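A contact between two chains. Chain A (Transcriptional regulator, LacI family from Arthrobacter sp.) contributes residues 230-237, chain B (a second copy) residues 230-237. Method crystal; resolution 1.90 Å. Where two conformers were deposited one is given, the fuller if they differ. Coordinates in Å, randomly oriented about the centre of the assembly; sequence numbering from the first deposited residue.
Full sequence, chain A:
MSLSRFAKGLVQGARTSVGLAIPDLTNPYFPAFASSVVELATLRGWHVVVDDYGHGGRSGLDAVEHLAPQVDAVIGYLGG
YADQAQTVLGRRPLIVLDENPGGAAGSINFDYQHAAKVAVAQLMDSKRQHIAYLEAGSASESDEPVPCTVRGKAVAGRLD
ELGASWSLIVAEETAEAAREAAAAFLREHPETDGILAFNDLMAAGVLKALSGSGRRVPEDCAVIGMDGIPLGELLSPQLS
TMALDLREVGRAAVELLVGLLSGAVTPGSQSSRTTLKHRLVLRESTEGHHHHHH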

ATOM      1  N   PRO A 230      -3.210  -5.904   5.235  1.00 24.47           N
ATOM      2  CA  PRO A 230      -2.300  -7.078   5.242  1.00 20.65           C
ATOM      3  C   PRO A 230      -1.006  -6.875   6.040  1.00 16.31           C
ATOM      4  O   PRO A 230      -0.439  -7.836   6.533  1.00 25.58           O
ATOM      5  CB  PRO A 230      -1.986  -7.285   3.758  1.00 29.56           C
ATOM      6  CG  PRO A 230      -3.164  -6.701   3.043  1.00 33.00           C
ATOM      7  CD  PRO A 230      -3.652  -5.552   3.872  1.00 27.41           C
ATOM      8  N   LEU A 231      -0.545  -5.629   6.148  1.00 15.51           N
ATOM      9  CA  LEU A 231       0.610  -5.267   6.993  1.00 25.29           C
ATOM     10  C   LEU A 231       0.508  -5.867   8.435  1.00 26.96           C
ATOM     11  O   LEU A 231       1.518  -6.157   9.080  1.00 20.18           O
ATOM     12  CB  LEU A 231       0.644  -3.738   7.099  1.00 31.65           C
ATOM     13  CG  LEU A 231       1.894  -2.944   7.455  1.00 55.20           C
ATOM     14  CD1 LEU A 231       1.519  -1.519   7.796  1.00 46.26           C
ATOM     15  CD2 LEU A 231       2.665  -3.530   8.600  1.00 66.59           C
ATOM     16  N   GLY A 232      -0.708  -5.997   8.941  1.00 20.22           N
ATOM     17  CA  GLY A 232      -0.942  -6.465  10.298  1.00 23.92           C
ATOM     18  C   GLY A 232      -0.378  -7.864  10.507  1.00 22.51           C
ATOM     19  O   GLY A 232       0.021  -8.190  11.599  1.00 22.21           O
ATOM     20  N   GLU A 233      -0.328  -8.673   9.453  1.00 17.43           N
ATOM     21  CA  GLU A 233       0.192 -10.027   9.560  1.00 20.79           C
ATOM     22  C   GLU A 233       1.709 -10.058   9.512  1.00 26.18           C
ATOM     23  O   GLU A 233       2.297 -11.070   9.820  1.00 24.14           O
ATOM     24  CB  GLU A 233      -0.388 -10.898   8.441  1.00 30.60           C
ATOM     25  CG  GLU A 233      -1.867 -11.200   8.649  1.00 36.47           C
ATOM     26  CD  GLU A 233      -2.505 -12.016   7.527  1.00 56.78           C
ATOM     27  OE1 GLU A 233      -1.785 -12.652   6.725  1.00 63.58           O
ATOM     28  OE2 GLU A 233      -3.748 -12.019   7.457  1.00 62.36           O
ATOM     29  N   LEU A 234       2.332  -8.949   9.105  1.00 22.28           N
ATOM     30  CA  LEU A 234       3.794  -8.864   8.954  1.00 24.84           C
ATOM     31  C   LEU A 234       4.495  -8.195  10.130  1.00 25.58           C
ATOM     32  O   LEU A 234       5.685  -8.370  10.319  1.00 18.39           O
ATOM     33  CB  LEU A 234       4.144  -8.105   7.666  1.00 19.99           C
ATOM     34  CG  LEU A 234       3.480  -8.736   6.414  1.00 23.43           C
ATOM     35  CD1 LEU A 234       3.877  -7.985   5.167  1.00 22.62           C
ATOM     36  CD2 LEU A 234       3.840 -10.198   6.266  1.00 30.98           C
ATOM     37  N   LEU A 235       3.766  -7.382  10.881  1.00 20.74           N
ATOM     38  CA  LEU A 235       4.275  -6.797  12.110  1.00 17.36           C
ATOM     39  C   LEU A 235       4.614  -7.873  13.143  1.00 23.68           C
ATOM     40  O   LEU A 235       4.106  -8.991  13.079  1.00 19.88           O
ATOM     41  CB  LEU A 235       3.262  -5.852  12.716  1.00 24.30           C
ATOM     42  CG  LEU A 235       2.836  -4.687  11.813  1.00 25.81           C
ATOM     43  CD1 LEU A 235       1.727  -3.871  12.441  1.00 25.88           C
ATOM     44  CD2 LEU A 235       3.988  -3.775  11.480  1.00 24.18           C
ATOM     45  N   SER A 236       5.504  -7.518  14.057  1.00 21.16           N
ATOM     46  CA  SER A 236       5.808  -8.354  15.212  0.50 26.37           C
ATOM     47  C   SER A 236       5.694  -7.511  16.475  1.00 24.86           C
ATOM     48  O   SER A 236       6.455  -6.564  16.647  1.00 33.00           O
ATOM     49  CB  SER A 236       7.216  -8.938  15.091  0.50 36.24           C
ATOM     50  OG  SER A 236       7.386  -9.994  16.013  0.50 30.00           O
ATOM     51  N   PRO A 237       4.722  -7.820  17.359  1.00 18.90           N
ATOM     52  CA  PRO A 237       3.727  -8.896  17.198  1.00 21.76           C
ATOM     53  C   PRO A 237       2.721  -8.584  16.107  1.00 18.20           C
ATOM     54  O   PRO A 237       2.528  -7.396  15.784  1.00 23.08           O
ATOM     55  CB  PRO A 237       3.004  -8.895  18.542  1.00 25.59           C
ATOM     56  CG  PRO A 237       3.106  -7.485  19.004  1.00 24.15           C
ATOM     57  CD  PRO A 237       4.430  -6.954  18.503  1.00 24.84           C
TER
ATOM     58  N   PRO B 230       8.198   2.056   2.909  1.00 22.72           N
ATOM     59  CA  PRO B 230       8.021   2.574   4.262  1.00 27.51           C
ATOM     60  C   PRO B 230       7.777   1.486   5.293  1.00 20.29           C
ATOM     61  O   PRO B 230       8.198   1.612   6.436  1.00 24.71           O
ATOM     62  CB  PRO B 230       6.791   3.488   4.121  1.00 32.62           C
ATOM     63  CG  PRO B 230       6.915   4.003   2.704  1.00 31.24           C
ATOM     64  CD  PRO B 230       7.334   2.766   1.931  1.00 21.47           C
ATOM     65  N   LEU B 231       7.102   0.431   4.875  1.00 20.35           N
ATOM     66  CA  LEU B 231       6.836  -0.755   5.710  1.00 20.06           C
ATOM     67  C   LEU B 231       8.071  -1.256   6.455  1.00 19.87           C
ATOM     68  O   LEU B 231       7.978  -1.742   7.583  1.00 21.17           O
ATOM     69  CB  LEU B 231       6.267  -1.832   4.753  1.00 29.72           C
ATOM     70  CG  LEU B 231       5.986  -3.269   5.069  1.00 37.81           C
ATOM     71  CD1 LEU B 231       7.288  -4.036   5.006  1.00 39.07           C
ATOM     72  CD2 LEU B 231       5.319  -3.376   6.423  1.00 61.18           C
ATOM     73  N   GLY B 232       9.223  -1.177   5.798  1.00 22.92           N
ATOM     74  CA  GLY B 232      10.477  -1.599   6.379  1.00 22.91           C
ATOM     75  C   GLY B 232      10.798  -1.006   7.732  1.00 21.58           C
ATOM     76  O   GLY B 232      11.458  -1.649   8.536  1.00 23.73           O
ATOM     77  N   GLU B 233      10.312   0.210   7.988  1.00 21.30           N
ATOM     78  CA  GLU B 233      10.582   0.936   9.246  1.00 18.60           C
ATOM     79  C   GLU B 233       9.646   0.499  10.370  1.00 22.39           C
ATOM     80  O   GLU B 233       9.860   0.840  11.535  1.00 26.78           O
ATOM     81  CB  GLU B 233      10.517   2.466   9.006  1.00 26.87           C
ATOM     82  CG  GLU B 233      11.654   2.932   8.104  1.00 41.34           C
ATOM     83  CD  GLU B 233      11.791   4.447   7.986  1.00 92.47           C
ATOM     84  OE1 GLU B 233      10.822   5.161   8.283  1.00 52.56           O
ATOM     85  OE2 GLU B 233      12.875   4.929   7.583  1.00 68.50           O
ATOM     86  N   LEU B 234       8.646  -0.302  10.022  1.00 20.84           N
ATOM     87  CA  LEU B 234       7.628  -0.701  10.980  1.00 17.24           C
ATOM     88  C   LEU B 234       7.722  -2.116  11.367  1.00 20.26           C
ATOM     89  O   LEU B 234       7.055  -2.542  12.317  1.00 24.27           O
ATOM     90  CB  LEU B 234       6.249  -0.442  10.394  1.00 16.12           C
ATOM     91  CG  LEU B 234       6.000   1.044  10.045  1.00 21.69           C
ATOM     92  CD1 LEU B 234       4.647   1.168   9.353  1.00 33.24           C
ATOM     93  CD2 LEU B 234       6.098   1.969  11.235  1.00 27.19           C
ATOM     94  N   LEU B 235       8.503  -2.889  10.622  1.00 22.95           N
ATOM     95  CA  LEU B 235       8.771  -4.255  11.035  1.00 17.72           C
ATOM     96  C   LEU B 235       9.663  -4.299  12.269  1.00 18.46           C
ATOM     97  O   LEU B 235      10.356  -3.331  12.592  1.00 21.06           O
ATOM     98  CB  LEU B 235       9.456  -5.039   9.901  1.00 21.94           C
ATOM     99  CG  LEU B 235       8.724  -5.055   8.549  1.00 22.17           C
ATOM    100  CD1 LEU B 235       9.466  -5.842   7.481  1.00 29.39           C
ATOM    101  CD2 LEU B 235       7.320  -5.578   8.668  1.00 21.63           C
ATOM    102  N   SER B 236       9.673  -5.464  12.910  1.00 23.39           N
ATOM    103  CA  SER B 236      10.546  -5.717  14.023  1.00 26.92           C
ATOM    104  C   SER B 236      11.162  -7.100  13.833  1.00 24.03           C
ATOM    105  O   SER B 236      10.456  -8.098  13.840  1.00 27.06           O
ATOM    106  CB  SER B 236       9.757  -5.663  15.326  1.00 29.92           C
ATOM    107  OG  SER B 236      10.643  -5.654  16.425  1.00 30.85           O
ATOM    108  N   PRO B 237      12.466  -7.169  13.575  1.00 27.88           N
ATOM    109  CA  PRO B 237      13.331  -6.021  13.335  1.00 17.61           C
ATOM    110  C   PRO B 237      13.062  -5.213  12.075  1.00 20.10           C
ATOM    111  O   PRO B 237      12.612  -5.740  11.075  1.00 20.88           O
ATOM    112  CB  PRO B 237      14.707  -6.677  13.168  1.00 26.88           C
ATOM    113  CG  PRO B 237      14.370  -7.975  12.532  1.00 30.41           C
ATOM    114  CD  PRO B 237      13.104  -8.429  13.183  1.00 30.18           C
TER
HETATM  115  O   HOH W   1       7.950  -7.776  11.916  1.00 20.76           O
HETATM  116  O   HOH W   2       6.701  -4.766  14.003  1.00 21.32           O

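Homodimer contacts built around a local twofold tend to bring identical residues face to face, and the pairing of residues 230–237 in two copies of a LacI-family regulator illustrates how little direct polar contact such an arrangement needs. No hydrogen bond passes directly between the two stretches; apolar packing and two bridging waters join them, with 322 Å² buried in all.

The apolar part is made entirely by leucines. L231(A) and L231(B) each point their CA-to-CB bond toward the partner and meet tip to tip, CD2 of L231(A) lying 3.4 Å from CD2 of L231(B), a tight methyl-to-methyl approach. The match is not perfectly symmetric: both residues have chi1 in the t well, but chi2 is t in L231(A) and m in L231(B). The other methyl of L231(A), CD1, comes within 4.4 Å of CD1 of L234(B). Further along, L235(A) and L235(B) leave their backbones sideways to the partner, yet their m, t conformations carry the branched ends inward. CD2 of L235(A) thereby lies 4.2 Å from CB of L234(B), and CD2 of L235(B) lies 4.2 Å from CB of L234(A). These same methyls also rest against main-chain oxygens, with CD2 of L235(A) 3.4 Å from O of L234(B) and CD2 of L235(B) 3.6 Å from O of L234(A). Leucine suits such positions because its flexible, branched end can fill space near the partner even when the first bond does not aim there.

The polar part is carried by water. Water 1 donates to O of L234(A) at 2.8 Å and accepts from N of S236(B) at 3.0 Å; water 2 repeats the bridge in reverse, donating to O of L234(B) at 2.8 Å and accepting from N of S236(A) at 3.0 Å. Backbone groups of the two chains are thus linked through water, with no direct hydrogen bond between them.

The serines sit beside these bridges, their CA atoms 5.6 Å apart. Each directs its CA-to-CB bond toward the partner, and CB of S236(A) approaches O of S236(B) to 3.6 Å, while the two CB atoms are 4.2 Å apart. A small side chain fits this close backbone approach.

Within each chain, turns present the leucines. N of L234(A) bonds to O of L231(A), and N of L234(B) to O of L231(B), both at 2.9 Å. G232(A), G232(B), E233(A), E233(B) and the prolines of both chains make no contact across the pair, leaving the work to the leucines, the serines and the waters.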